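Glutathione S-transferase 2 (Heligmosomoides polygyrus, PDB 1TW9) probably catalyses the transfer of glutathione to electrophilic compounds RX, giving an S-substituted glutathione and a halide anion. Local coordinates at residues R69-A72 against K73-F77; T81-E84 against S85-D89; D93-T96 against D97-A100; I153-V156 against D157-A161; H184-R187 against I188-P192. All coordinates share one frame; numbering follows the deposited sequence.

Contact 1: residues R69-A72 against K73-F77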
loop_
_atom_site.group_PDB
_atom_site.type_symbol
_atom_site.label_atom_id
_atom_site.label_comp_id
_atom_site.label_asym_id
_atom_site.label_seq_id
_atom_site.Cartn_x
_atom_site.Cartn_y
_atom_site.Cartn_z
ATOM N N ARG A 69 7.148 5.270 0.662
ATOM C CA ARG A 69 6.992 5.655 -0.757
ATOM C C ARG A 69 7.190 7.140 -0.905
ATOM O O ARG A 69 7.905 7.578 -1.772
ATOM C CB ARG A 69 5.665 5.241 -1.264
ATOM C CG ARG A 69 5.399 5.541 -2.703
ATOM C CD ARG A 69 4.017 5.212 -3.218
ATOM N NE ARG A 69 3.628 3.860 -2.921
ATOM C CZ ARG A 69 2.942 3.446 -1.861
ATOM N NH1 ARG A 69 2.367 4.302 -1.003
ATOM N NH2 ARG A 69 2.734 2.137 -1.725
ATOM N N TYR A 70 6.637 7.913 -0.001
ATOM C CA TYR A 70 6.831 9.362 -0.014
ATOM C C TYR A 70 8.326 9.773 0.060
ATOM O O TYR A 70 8.816 10.553 -0.737
ATOM C CB TYR A 70 6.037 10.012 1.126
ATOM C CG TYR A 70 6.391 11.475 1.332
ATOM C CD1 TYR A 70 5.859 12.456 0.472
ATOM C CD2 TYR A 70 7.245 11.907 2.328
ATOM C CE1 TYR A 70 6.213 13.712 0.554
ATOM C CE2 TYR A 70 7.550 13.173 2.409
ATOM C CZ TYR A 70 7.002 14.095 1.592
ATOM O OH TYR A 70 7.440 15.421 1.767
ATOM N N LEU A 71 9.009 9.255 1.081
ATOM C CA LEU A 71 10.430 9.487 1.279
ATOM C C LEU A 71 11.200 8.999 0.111
ATOM O O LEU A 71 12.056 9.690 -0.411
ATOM C CB LEU A 71 10.881 8.814 2.545
ATOM C CG LEU A 71 10.384 9.436 3.817
ATOM C CD1 LEU A 71 10.810 8.580 5.014
ATOM C CD2 LEU A 71 10.737 10.953 3.970
ATOM N N ALA A 72 10.840 7.821 -0.395
ATOM C CA ALA A 72 11.553 7.256 -1.569
ATOM C C ALA A 72 11.424 8.068 -2.855
ATOM O O ALA A 72 12.379 8.322 -3.514
ATOM C CB ALA A 72 11.147 5.836 -1.812
ATOM N N LYS A 73 10.262 8.656 -3.080
ATOM C CA LYS A 73 10.053 9.528 -4.212
ATOM C C LYS A 73 10.814 10.852 -4.007
ATOM O O LYS A 73 11.303 11.447 -4.986
ATOM C CB LYS A 73 8.598 9.748 -4.426
ATOM C CG LYS A 73 7.934 8.523 -5.000
ATOM C CD LYS A 73 6.373 8.638 -5.168
ATOM C CE LYS A 73 5.700 7.520 -5.992
ATOM N NZ LYS A 73 6.011 7.579 -7.488
ATOM N N THR A 74 10.811 11.328 -2.785
ATOM C CA THR A 74 11.511 12.550 -2.469
ATOM C C THR A 74 12.956 12.436 -2.861
ATOM O O THR A 74 13.593 13.381 -3.375
ATOM C CB THR A 74 11.357 12.866 -0.981
ATOM O OG1 THR A 74 9.998 13.151 -0.694
ATOM C CG2 THR A 74 12.103 14.108 -0.565
ATOM N N PHE A 75 13.548 11.280 -2.541
ATOM C CA PHE A 75 15.016 11.097 -2.601
ATOM C C PHE A 75 15.521 10.313 -3.790
ATOM O O PHE A 75 16.746 10.171 -3.986
ATOM C CB PHE A 75 15.534 10.506 -1.258
ATOM C CG PHE A 75 15.277 11.389 -0.102
ATOM C CD1 PHE A 75 14.541 10.964 0.967
ATOM C CD2 PHE A 75 15.747 12.672 -0.133
ATOM C CE1 PHE A 75 14.334 11.830 2.038
ATOM C CE2 PHE A 75 15.527 13.502 0.900
ATOM C CZ PHE A 75 14.767 13.101 1.933
ATOM N N GLY A 76 14.609 9.770 -4.593
ATOM C CA GLY A 76 15.001 9.122 -5.844
ATOM C C GLY A 76 15.113 7.596 -5.788
ATOM O O GLY A 76 15.876 7.026 -6.561
ATOM N N PHE A 77 14.388 6.958 -4.862
ATOM C CA PHE A 77 14.532 5.544 -4.623
ATOM C C PHE A 77 13.178 4.859 -4.898
ATOM O O PHE A 77 12.820 3.870 -4.218
ATOM C CB PHE A 77 15.006 5.230 -3.218
ATOM C CG PHE A 77 16.330 5.971 -2.870
ATOM C CD1 PHE A 77 16.412 6.867 -1.857
ATOM C CD2 PHE A 77 17.425 5.707 -3.620
ATOM C CE1 PHE A 77 17.681 7.526 -1.666
ATOM C CE2 PHE A 77 18.617 6.327 -3.369
ATOM C CZ PHE A 77 18.666 7.245 -2.441
#

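Contact 2: residues T81-E84 against S85-D89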
loop_
_atom_site.group_PDB
_atom_site.type_symbol
_atom_site.label_atom_id
_atom_site.label_comp_id
_atom_site.label_asym_id
_atom_site.label_seq_id
_atom_site.Cartn_x
_atom_site.Cartn_y
_atom_site.Cartn_z
ATOM N N THR A 81 10.561 5.463 -13.741
ATOM C CA THR A 81 9.413 5.814 -14.474
ATOM C C THR A 81 8.171 5.529 -13.622
ATOM O O THR A 81 8.252 4.726 -12.637
ATOM C CB THR A 81 9.306 4.944 -15.747
ATOM O OG1 THR A 81 9.095 3.552 -15.389
ATOM C CG2 THR A 81 10.570 4.972 -16.581
ATOM N N PRO A 82 7.018 6.059 -14.040
ATOM C CA PRO A 82 5.778 5.778 -13.352
ATOM C C PRO A 82 5.465 4.263 -13.272
ATOM O O PRO A 82 5.042 3.759 -12.199
ATOM C CB PRO A 82 4.739 6.484 -14.222
ATOM C CG PRO A 82 5.462 7.650 -14.760
ATOM C CD PRO A 82 6.850 7.134 -15.050
ATOM N N PHE A 83 5.758 3.557 -14.324
ATOM C CA PHE A 83 5.518 2.084 -14.305
ATOM C C PHE A 83 6.485 1.389 -13.326
ATOM O O PHE A 83 6.091 0.454 -12.606
ATOM C CB PHE A 83 5.546 1.485 -15.677
ATOM C CG PHE A 83 4.894 0.152 -15.753
ATOM C CD1 PHE A 83 3.522 0.003 -15.872
ATOM C CD2 PHE A 83 5.655 -0.998 -15.709
ATOM C CE1 PHE A 83 2.899 -1.258 -15.956
ATOM C CE2 PHE A 83 5.047 -2.282 -15.853
ATOM C CZ PHE A 83 3.655 -2.404 -15.938
ATOM N N GLU A 84 7.763 1.765 -13.327
ATOM C CA GLU A 84 8.685 1.180 -12.356
ATOM C C GLU A 84 8.181 1.400 -10.946
ATOM O O GLU A 84 8.258 0.498 -10.081
ATOM C CB GLU A 84 10.117 1.680 -12.503
ATOM C CG GLU A 84 10.850 1.180 -13.709
ATOM C CD GLU A 84 12.337 1.401 -13.683
ATOM O OE1 GLU A 84 12.844 2.033 -12.730
ATOM O OE2 GLU A 84 13.042 0.923 -14.627
ATOM N N SER A 85 7.688 2.606 -10.661
ATOM C CA SER A 85 7.279 2.900 -9.348
ATOM C C SER A 85 6.067 2.050 -8.936
ATOM O O SER A 85 6.005 1.523 -7.784
ATOM C CB SER A 85 6.926 4.386 -9.205
ATOM O OG SER A 85 6.617 4.771 -7.899
ATOM N N ALA A 86 5.232 1.762 -9.904
ATOM C CA ALA A 86 4.046 0.909 -9.703
ATOM C C ALA A 86 4.503 -0.552 -9.469
ATOM O O ALA A 86 3.935 -1.244 -8.633
ATOM C CB ALA A 86 3.127 0.987 -10.861
ATOM N N LEU A 87 5.489 -1.052 -10.203
ATOM C CA LEU A 87 6.025 -2.408 -9.933
ATOM C C LEU A 87 6.587 -2.524 -8.546
ATOM O O LEU A 87 6.383 -3.536 -7.871
ATOM C CB LEU A 87 7.082 -2.731 -10.976
ATOM C CG LEU A 87 6.515 -3.000 -12.380
ATOM C CD1 LEU A 87 7.692 -3.170 -13.365
ATOM C CD2 LEU A 87 5.569 -4.210 -12.506
ATOM N N ILE A 88 7.308 -1.500 -8.136
ATOM C CA ILE A 88 7.880 -1.472 -6.801
ATOM C C ILE A 88 6.717 -1.588 -5.794
ATOM O O ILE A 88 6.752 -2.372 -4.820
ATOM C CB ILE A 88 8.729 -0.194 -6.618
ATOM C CG1 ILE A 88 10.069 -0.264 -7.467
ATOM C CG2 ILE A 88 9.007 0.144 -5.133
ATOM C CD1 ILE A 88 10.767 1.057 -7.657
ATOM N N ASP A 89 5.732 -0.737 -5.977
ATOM C CA ASP A 89 4.517 -0.781 -5.150
ATOM C C ASP A 89 3.951 -2.183 -5.114
ATOM O O ASP A 89 3.549 -2.667 -4.053
ATOM C CB ASP A 89 3.428 0.129 -5.657
ATOM C CG ASP A 89 3.719 1.564 -5.508
ATOM O OD1 ASP A 89 4.632 1.940 -4.714
ATOM O OD2 ASP A 89 3.058 2.449 -6.099
#

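Contact 3: residues D93-T96 against D97-A100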
loop_
_atom_site.group_PDB
_atom_site.type_symbol
_atom_site.label_atom_id
_atom_site.label_comp_id
_atom_site.label_asym_id
_atom_site.label_seq_id
_atom_site.Cartn_x
_atom_site.Cartn_y
_atom_site.Cartn_z
ATOM N N ASP A 93 3.339 -4.502 -1.831
ATOM C CA ASP A 93 2.019 -5.012 -1.464
ATOM C C ASP A 93 2.018 -6.550 -1.374
ATOM O O ASP A 93 1.355 -7.134 -0.544
ATOM C CB ASP A 93 1.068 -4.669 -2.538
ATOM C CG ASP A 93 0.482 -3.317 -2.402
ATOM O OD1 ASP A 93 0.602 -2.729 -1.285
ATOM O OD2 ASP A 93 -0.218 -2.820 -3.359
ATOM N N ALA A 94 2.704 -7.205 -2.279
ATOM C CA ALA A 94 2.903 -8.671 -2.158
ATOM C C ALA A 94 3.590 -9.006 -0.860
ATOM O O ALA A 94 3.276 -10.008 -0.224
ATOM C CB ALA A 94 3.692 -9.202 -3.321
ATOM N N TYR A 95 4.534 -8.165 -0.428
ATOM C CA TYR A 95 5.230 -8.368 0.850
ATOM C C TYR A 95 4.191 -8.358 1.975
ATOM O O TYR A 95 4.172 -9.225 2.873
ATOM C CB TYR A 95 6.306 -7.259 1.070
ATOM C CG TYR A 95 6.894 -7.298 2.441
ATOM C CD1 TYR A 95 7.753 -8.344 2.832
ATOM C CD2 TYR A 95 6.612 -6.302 3.367
ATOM C CE1 TYR A 95 8.298 -8.339 4.103
ATOM C CE2 TYR A 95 7.121 -6.320 4.613
ATOM C CZ TYR A 95 7.950 -7.357 4.991
ATOM O OH TYR A 95 8.469 -7.346 6.243
ATOM N N THR A 96 3.360 -7.312 1.989
ATOM C CA THR A 96 2.316 -7.167 2.985
ATOM C C THR A 96 1.439 -8.396 3.075
ATOM O O THR A 96 1.105 -8.837 4.167
ATOM C CB THR A 96 1.458 -5.939 2.671
ATOM O OG1 THR A 96 2.257 -4.797 2.847
ATOM C CG2 THR A 96 0.306 -5.728 3.678
ATOM N N ASP A 97 1.001 -8.899 1.920
ATOM C CA ASP A 97 0.206 -10.125 1.890
ATOM C C ASP A 97 0.933 -11.313 2.499
ATOM O O ASP A 97 0.394 -12.040 3.338
ATOM C CB ASP A 97 -0.155 -10.488 0.445
ATOM C CG ASP A 97 -1.152 -9.536 -0.167
ATOM O OD1 ASP A 97 -1.864 -8.848 0.590
ATOM O OD2 ASP A 97 -1.309 -9.433 -1.417
ATOM N N TYR A 98 2.171 -11.521 2.083
ATOM C CA TYR A 98 2.991 -12.541 2.678
ATOM C C TYR A 98 3.094 -12.413 4.186
ATOM O O TYR A 98 2.910 -13.426 4.903
ATOM C CB TYR A 98 4.371 -12.560 2.003
ATOM C CG TYR A 98 5.482 -12.982 2.860
ATOM C CD1 TYR A 98 5.716 -14.338 3.132
ATOM C CD2 TYR A 98 6.361 -12.034 3.385
ATOM C CE1 TYR A 98 6.760 -14.726 3.917
ATOM C CE2 TYR A 98 7.393 -12.391 4.147
ATOM C CZ TYR A 98 7.633 -13.757 4.390
ATOM O OH TYR A 98 8.668 -14.148 5.194
ATOM N N ARG A 99 3.311 -11.210 4.715
ATOM C CA ARG A 99 3.372 -11.013 6.181
ATOM C C ARG A 99 2.077 -11.405 6.894
ATOM O O ARG A 99 2.086 -11.962 8.011
ATOM C CB ARG A 99 3.774 -9.558 6.518
ATOM C CG ARG A 99 5.277 -9.308 6.331
ATOM C CD ARG A 99 6.141 -10.016 7.412
ATOM N NE ARG A 99 6.429 -9.028 8.448
ATOM C CZ ARG A 99 6.540 -9.233 9.740
ATOM N NH1 ARG A 99 6.439 -10.437 10.287
ATOM N NH2 ARG A 99 6.764 -8.185 10.517
ATOM N N ALA A 100 0.958 -11.124 6.256
ATOM C CA ALA A 100 -0.328 -11.572 6.741
ATOM C C ALA A 100 -0.378 -13.092 6.878
ATOM O O ALA A 100 -0.846 -13.621 7.892
ATOM C CB ALA A 100 -1.389 -11.113 5.814
#

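Contact 4: residues I153-V156 against D157-A161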
loop_
_atom_site.group_PDB
_atom_site.type_symbol
_atom_site.label_atom_id
_atom_site.label_comp_id
_atom_site.label_asym_id
_atom_site.label_seq_id
_atom_site.Cartn_x
_atom_site.Cartn_y
_atom_site.Cartn_z
ATOM N N ILE A 153 18.629 0.973 -6.767
ATOM C CA ILE A 153 18.044 0.538 -5.521
ATOM C C ILE A 153 16.756 1.279 -5.297
ATOM O O ILE A 153 16.637 2.506 -5.631
ATOM C CB ILE A 153 19.053 0.803 -4.383
ATOM C CG1 ILE A 153 18.610 0.184 -3.054
ATOM C CG2 ILE A 153 19.308 2.267 -4.181
ATOM C CD1 ILE A 153 19.683 0.056 -1.955
ATOM N N SER A 154 15.768 0.582 -4.723
ATOM C CA SER A 154 14.496 1.239 -4.398
ATOM C C SER A 154 14.116 0.865 -2.969
ATOM O O SER A 154 14.666 -0.100 -2.389
ATOM C CB SER A 154 13.377 0.839 -5.314
ATOM O OG SER A 154 13.071 -0.540 -5.182
ATOM N N TRP A 155 13.068 1.509 -2.494
ATOM C CA TRP A 155 12.625 1.247 -1.069
ATOM C C TRP A 155 12.130 -0.179 -0.885
ATOM O O TRP A 155 12.269 -0.745 0.247
ATOM C CB TRP A 155 11.563 2.232 -0.643
ATOM C CG TRP A 155 10.280 2.216 -1.408
ATOM C CD1 TRP A 155 10.000 2.828 -2.617
ATOM C CD2 TRP A 155 9.032 1.683 -0.939
ATOM N NE1 TRP A 155 8.657 2.663 -2.928
ATOM C CE2 TRP A 155 8.059 1.923 -1.940
ATOM C CE3 TRP A 155 8.671 0.914 0.160
ATOM C CZ2 TRP A 155 6.732 1.489 -1.826
ATOM C CZ3 TRP A 155 7.346 0.521 0.271
ATOM C CH2 TRP A 155 6.405 0.812 -0.700
ATOM N N VAL A 156 11.617 -0.803 -1.921
ATOM C CA VAL A 156 11.160 -2.235 -1.765
ATOM C C VAL A 156 12.386 -3.155 -1.667
ATOM O O VAL A 156 12.349 -4.161 -0.964
ATOM C CB VAL A 156 10.160 -2.753 -2.818
ATOM C CG1 VAL A 156 10.850 -2.994 -4.207
ATOM C CG2 VAL A 156 9.477 -4.004 -2.296
ATOM N N ASP A 157 13.504 -2.842 -2.323
ATOM C CA ASP A 157 14.750 -3.588 -2.067
ATOM C C ASP A 157 15.124 -3.544 -0.564
ATOM O O ASP A 157 15.470 -4.566 0.034
ATOM C CB ASP A 157 15.910 -3.012 -2.834
ATOM C CG ASP A 157 15.813 -3.217 -4.291
ATOM O OD1 ASP A 157 15.629 -4.391 -4.779
ATOM O OD2 ASP A 157 15.975 -2.175 -5.034
ATOM N N LEU A 158 15.069 -2.361 0.024
ATOM C CA LEU A 158 15.286 -2.160 1.451
ATOM C C LEU A 158 14.331 -2.952 2.320
ATOM O O LEU A 158 14.775 -3.562 3.322
ATOM C CB LEU A 158 15.253 -0.662 1.913
ATOM C CG LEU A 158 16.176 0.292 1.228
ATOM C CD1 LEU A 158 15.872 1.676 1.595
ATOM C CD2 LEU A 158 17.553 -0.071 1.496
ATOM N N LEU A 159 13.047 -2.950 1.994
ATOM C CA LEU A 159 12.047 -3.608 2.805
ATOM C C LEU A 159 12.278 -5.150 2.753
ATOM O O LEU A 159 12.250 -5.815 3.796
ATOM C CB LEU A 159 10.711 -3.226 2.207
ATOM C CG LEU A 159 9.461 -3.740 2.853
ATOM C CD1 LEU A 159 9.345 -3.156 4.252
ATOM C CD2 LEU A 159 8.264 -3.407 2.045
ATOM N N VAL A 160 12.466 -5.663 1.549
ATOM C CA VAL A 160 12.684 -7.110 1.361
ATOM C C VAL A 160 13.959 -7.581 2.029
ATOM O O VAL A 160 13.895 -8.570 2.829
ATOM C CB VAL A 160 12.553 -7.529 -0.102
ATOM C CG1 VAL A 160 12.902 -9.046 -0.285
ATOM C CG2 VAL A 160 11.062 -7.311 -0.563
ATOM N N ALA A 161 15.078 -6.873 1.798
ATOM C CA ALA A 161 16.385 -7.296 2.276
ATOM C C ALA A 161 16.366 -7.298 3.804
ATOM O O ALA A 161 16.906 -8.176 4.443
ATOM C CB ALA A 161 17.498 -6.377 1.772
HETATM O O HOH W 1 14.311 -1.975 -7.100
#

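Contact 5: residues H184-R187 against I188-P192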
loop_
_atom_site.group_PDB
_atom_site.type_symbol
_atom_site.label_atom_id
_atom_site.label_comp_id
_atom_site.label_asym_id
_atom_site.label_seq_id
_atom_site.Cartn_x
_atom_site.Cartn_y
_atom_site.Cartn_z
ATOM N N HIS A 184 20.783 -10.844 -2.974
ATOM C CA HIS A 184 20.105 -9.526 -2.943
ATOM C C HIS A 184 20.156 -8.931 -1.547
ATOM O O HIS A 184 20.525 -7.781 -1.378
ATOM C CB HIS A 184 18.669 -9.631 -3.460
ATOM C CG HIS A 184 17.839 -8.403 -3.269
ATOM N ND1 HIS A 184 17.122 -8.153 -2.130
ATOM C CD2 HIS A 184 17.619 -7.347 -4.095
ATOM C CE1 HIS A 184 16.481 -6.990 -2.267
ATOM N NE2 HIS A 184 16.747 -6.503 -3.470
ATOM N N MET A 185 19.842 -9.735 -0.555
ATOM C CA MET A 185 19.924 -9.311 0.819
ATOM C C MET A 185 21.301 -8.769 1.117
ATOM O O MET A 185 21.444 -7.675 1.721
ATOM C CB MET A 185 19.564 -10.488 1.726
ATOM C CG MET A 185 19.394 -10.160 3.165
ATOM S SD MET A 185 20.158 -11.385 4.249
ATOM C CE MET A 185 21.533 -10.368 4.201
ATOM N N GLU A 186 22.340 -9.486 0.684
ATOM C CA GLU A 186 23.692 -9.047 1.025
ATOM C C GLU A 186 24.061 -7.778 0.272
ATOM O O GLU A 186 24.655 -6.861 0.840
ATOM C CB GLU A 186 24.663 -10.136 0.756
ATOM C CG GLU A 186 24.435 -11.307 1.670
ATOM C CD GLU A 186 24.854 -11.160 3.138
ATOM O OE1 GLU A 186 24.653 -12.180 3.849
ATOM O OE2 GLU A 186 25.368 -10.112 3.636
ATOM N N ARG A 187 23.678 -7.717 -0.981
ATOM C CA ARG A 187 23.979 -6.521 -1.777
ATOM C C ARG A 187 23.349 -5.304 -1.150
ATOM O O ARG A 187 23.961 -4.262 -1.035
ATOM C CB ARG A 187 23.360 -6.742 -3.141
ATOM C CG ARG A 187 23.409 -5.653 -4.118
ATOM C CD ARG A 187 22.622 -6.069 -5.382
ATOM N NE ARG A 187 23.218 -7.269 -6.048
ATOM C CZ ARG A 187 22.636 -8.462 -6.278
ATOM N NH1 ARG A 187 21.355 -8.811 -5.950
ATOM N NH2 ARG A 187 23.393 -9.339 -6.893
ATOM N N ILE A 188 22.095 -5.428 -0.763
ATOM C CA ILE A 188 21.370 -4.283 -0.217
ATOM C C ILE A 188 21.952 -3.872 1.121
ATOM O O ILE A 188 22.158 -2.725 1.410
ATOM C CB ILE A 188 19.870 -4.562 -0.122
ATOM C CG1 ILE A 188 19.302 -4.842 -1.502
ATOM C CG2 ILE A 188 19.130 -3.359 0.498
ATOM C CD1 ILE A 188 19.600 -3.766 -2.551
ATOM N N GLN A 189 22.169 -4.850 1.962
ATOM C CA GLN A 189 22.585 -4.563 3.330
ATOM C C GLN A 189 24.038 -4.185 3.454
ATOM O O GLN A 189 24.419 -3.670 4.523
ATOM C CB GLN A 189 22.190 -5.668 4.293
ATOM C CG GLN A 189 20.638 -5.883 4.295
ATOM C CD GLN A 189 20.007 -5.794 5.640
ATOM O OE1 GLN A 189 19.039 -5.000 5.908
ATOM N NE2 GLN A 189 20.526 -6.581 6.517
ATOM N N GLN A 190 24.854 -4.462 2.430
ATOM C CA GLN A 190 26.219 -3.970 2.370
ATOM C C GLN A 190 26.352 -2.627 1.639
ATOM O O GLN A 190 27.454 -2.044 1.586
ATOM C CB GLN A 190 27.117 -5.022 1.709
ATOM C CG GLN A 190 27.273 -6.320 2.558
ATOM C CD GLN A 190 27.687 -6.066 4.041
ATOM O OE1 GLN A 190 26.942 -6.415 4.963
ATOM N NE2 GLN A 190 28.807 -5.448 4.249
ATOM N N THR A 191 25.250 -2.097 1.086
ATOM C CA THR A 191 25.285 -0.750 0.478
ATOM C C THR A 191 25.839 0.202 1.535
ATOM O O THR A 191 25.336 0.154 2.661
ATOM C CB THR A 191 23.865 -0.350 0.072
ATOM O OG1 THR A 191 23.344 -1.324 -0.855
ATOM C CG2 THR A 191 23.861 0.878 -0.658
ATOM N N PRO A 192 26.927 0.958 1.291
ATOM C CA PRO A 192 27.625 1.641 2.404
ATOM C C PRO A 192 26.728 2.382 3.430
ATOM O O PRO A 192 26.899 2.206 4.623
ATOM C CB PRO A 192 28.610 2.561 1.698
ATOM C CG PRO A 192 28.960 1.798 0.471
ATOM C CD PRO A 192 27.731 1.012 0.059
#

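Contact 1: residues R69-A72 against K73-F77
Thr74 grips the carbonyl oxygen of Tyr70 twice, its backbone N donating to Tyr70 O at 3.0 Å and its OG1 at 2.9 Å. The two donors come from opposite faces of the carbonyl plane, the hydroxyl lying 37° out of it. With OG1 set beside its own backbone N (chi1 -66°), threonine can turn its hydroxyl back to the preceding turn, where OG1 also sits over one face of the Tyr70 ring. One residue on, Phe75 N donates to Leu71 O, and Leu71 CD2 lies 4.2 Å from Phe75 CE1. Helix 64-75, part of the thioredoxin-like N-terminal domain, ends in a Schellman-like turn, its 6→1 bond Phe77 N to Ala72 O at 2.8 Å nearly straight (172°), while Gly76 N keeps the helical bond to the same oxygen. Gly76 takes the positive phi that reverses the chain, a conformation in which a CB would press on the preceding carbonyl oxygen. The aliphatic parts of Arg69 and Lys73 run side by side, Arg69 CG 3.9 Å from Lys73 CE. Their polar ends find separate partners: Lys73 NZ bonds Ser85 OG, while Arg69 forms salt bridges with Asp89 and with Asp89 of the second subunit.

Contact 2: residues T81-E84 against S85-D89
The Phe83 ring and the isobutyl group of Leu87 meet one turn apart near the N-terminal end of helix 82-101, the first long helix of the all-helical domain of this glutathione transferase fold. Leu87 CD1 comes within 3.7 Å of Phe83 CE2, the two side chains slanting past each other, and Leu87 CG lies 3.8 Å from Phe83 CE2. The ring reaches along the helix to its neighbour because Phe83 CG stands opposite the backbone N (chi1 -161°). Together the two residues form an apolar patch against Gln60 of the second subunit, while Ala86, small enough for close approach, packs on Leu61 of that subunit. On another side Ile88 faces inward to Trp155 and Val156; its CG1 comes within 3.3 Å of Glu84 O, the same oxygen that accepts Ile88 N at 2.9 Å. Beneath these side chains the helical bonds Ala86 N to Pro82 O and Leu87 N to Phe83 O set the spacing. Proline suits the first turn, where its nitrogen needs no helical acceptor. Glu84 turns its carboxylate back, OE1 accepting from Ala80 N. Thr81, the N-cap, starts the whole series: Ser85 N donates to Thr81 O, and Glu84 N points almost straight (168°) at Thr81 OG1, 3.0 Å away.

Contact 3: residues D93-T96 against D97-A100
On the last modelled turns of helix 82-101, Arg99 lays its aliphatic chain over the ring of Tyr95, an i to i+4 CH-pi contact. Arg99 CG stands above the ring face, 3.9 Å from the Tyr95 centroid and 24° off the ring normal. A bend at chi2 brings Arg99 CD to 3.7 Å from Tyr95 OH, and a further bend at chi3 directs the guanidinium, whose plane is turned 42° from that of the ring. A long, flexible arginine suits an exposed position like this, its methylenes packing on the aromatic ring while its charged end stays at the surface. Tyr95 CD1 also touches Tyr98 CD2 at 4.0 Å, the two side chains slanting across each other. In the helical domain these tyrosines face inward: Tyr98 stacks on Phe132 of helix 119-142, and its hydroxyl is hydrogen-bonded to His163 and Tyr174, while Tyr95 meets the His163 ring edge-to-face. The backbone beneath is regular, Tyr98 N donating to Ala94 O at 3.0 Å and Arg99 N to Tyr95 O at 2.8 Å. Tyr95 O lies at the edge of the Tyr98 ring, 3.6 Å from Tyr98 CD2. On the side facing the second subunit, Ala94 packs against Phe48 of that chain.

Contact 4: residues I153-V156 against D157-A161
Ile153 and Leu158 join across the first turn of helix 155-170, Ile153 CD1 meeting Leu158 CD2 at 4.1 Å with the side chains at about a right angle. This pairing of the residue before the N-cap with one inside the helix is a hydrophobic staple, and both branched chains also rest on Ile188. On another side Val156 and Val160 run alongside each other, Val156 CG2 to Val160 CG2 at 4.1 Å, while the Trp155 indole spreads over the helix pair 64-75 and 82-101. The polar edge begins at Ser154, the N-cap. Its backbone N donates to Asp157 OD2 at 2.8 Å, using the anti lone pair of that oxygen: the aspartate half of a capping box, of the kind known at the start of this helix in glutathione transferases. With chi1 -69°, Asp157 brings its carboxylate back over the helix start. A water binds both Ser154 OG and Asp157 OD2, each at 2.7 Å, donating to the carboxylate. Leu158 N reaches Ser154 O only weakly, at 3.3 Å. Asp157 OD1 is held by Leu148 N and His184 NE2. Aspartate fits because its short carboxylate can serve all these partners; several donors and the positive end of the helix dipole probably keep this buried group ionised.

Contact 5: residues H184-R187 against I188-P192
Ile188 sits one turn after His184 and lays its CG1 over the face of the imidazole, 3.7 Å from the ring centroid and 17° off the normal. The ring atoms His184 CE1 and NE2 are each 3.6 Å from Ile188 CG1, and Ile188 CD1 comes to 4.1 Å from His184 NE2. The ring leans toward the next turn because CG stands across from the backbone N (chi1 171°), while Ile188 CG1 sits beside its own backbone N and also rests 3.2 Å from His184 O, which accepts Ile188 N. A branched, apolar isoleucine is well placed here: beyond the ring it packs on Phe147, Ile153, Asp157 and Ala161, sealing helix 179-189 against helix 155-170 in the C-terminal helical domain.

Arg187, at the surface, takes part chiefly through its backbone, its long side chain leading away. Around it the helix comes to its end: Glu186 O accepts Gln190 N at 2.9 Å, and the Thr191 hydroxyl lies 3.0 Å from Arg187 O and 2.9 Å from Ile188 O. Thr191 holds the N-cap position of helix 192-200, yet its side chain turns back to these two carbonyls, and a single proton cannot be given fully to both. With one face covered by a methylene and NE2 tied to the Asp157 carboxylate, the imidazole is probably held firmly in its orientation, and that carboxylate would tend to raise its affinity for a proton.

From the N terminus the five contacts follow in series; each closes just a helical turn or a helix end, and none nests in or crosses another. Contact 1 ends helix 64-75 of the thioredoxin-like domain, and contact 2 begins helix 82-101, the two being joined by Arg69 to Asp89 and Lys73 to Ser85. Contact 3 lies further along that same helix, its centre about 17 Å from that of contact 2. Contact 4, the nearest of the five to the centre of the folded chain, touches all the others: Trp155 meets contacts 1 and 2, Leu159 meets Tyr95 of contact 3, and Asp157 binds His184 of contact 5. Contacts 1, 2 and 3 also reach the second subunit.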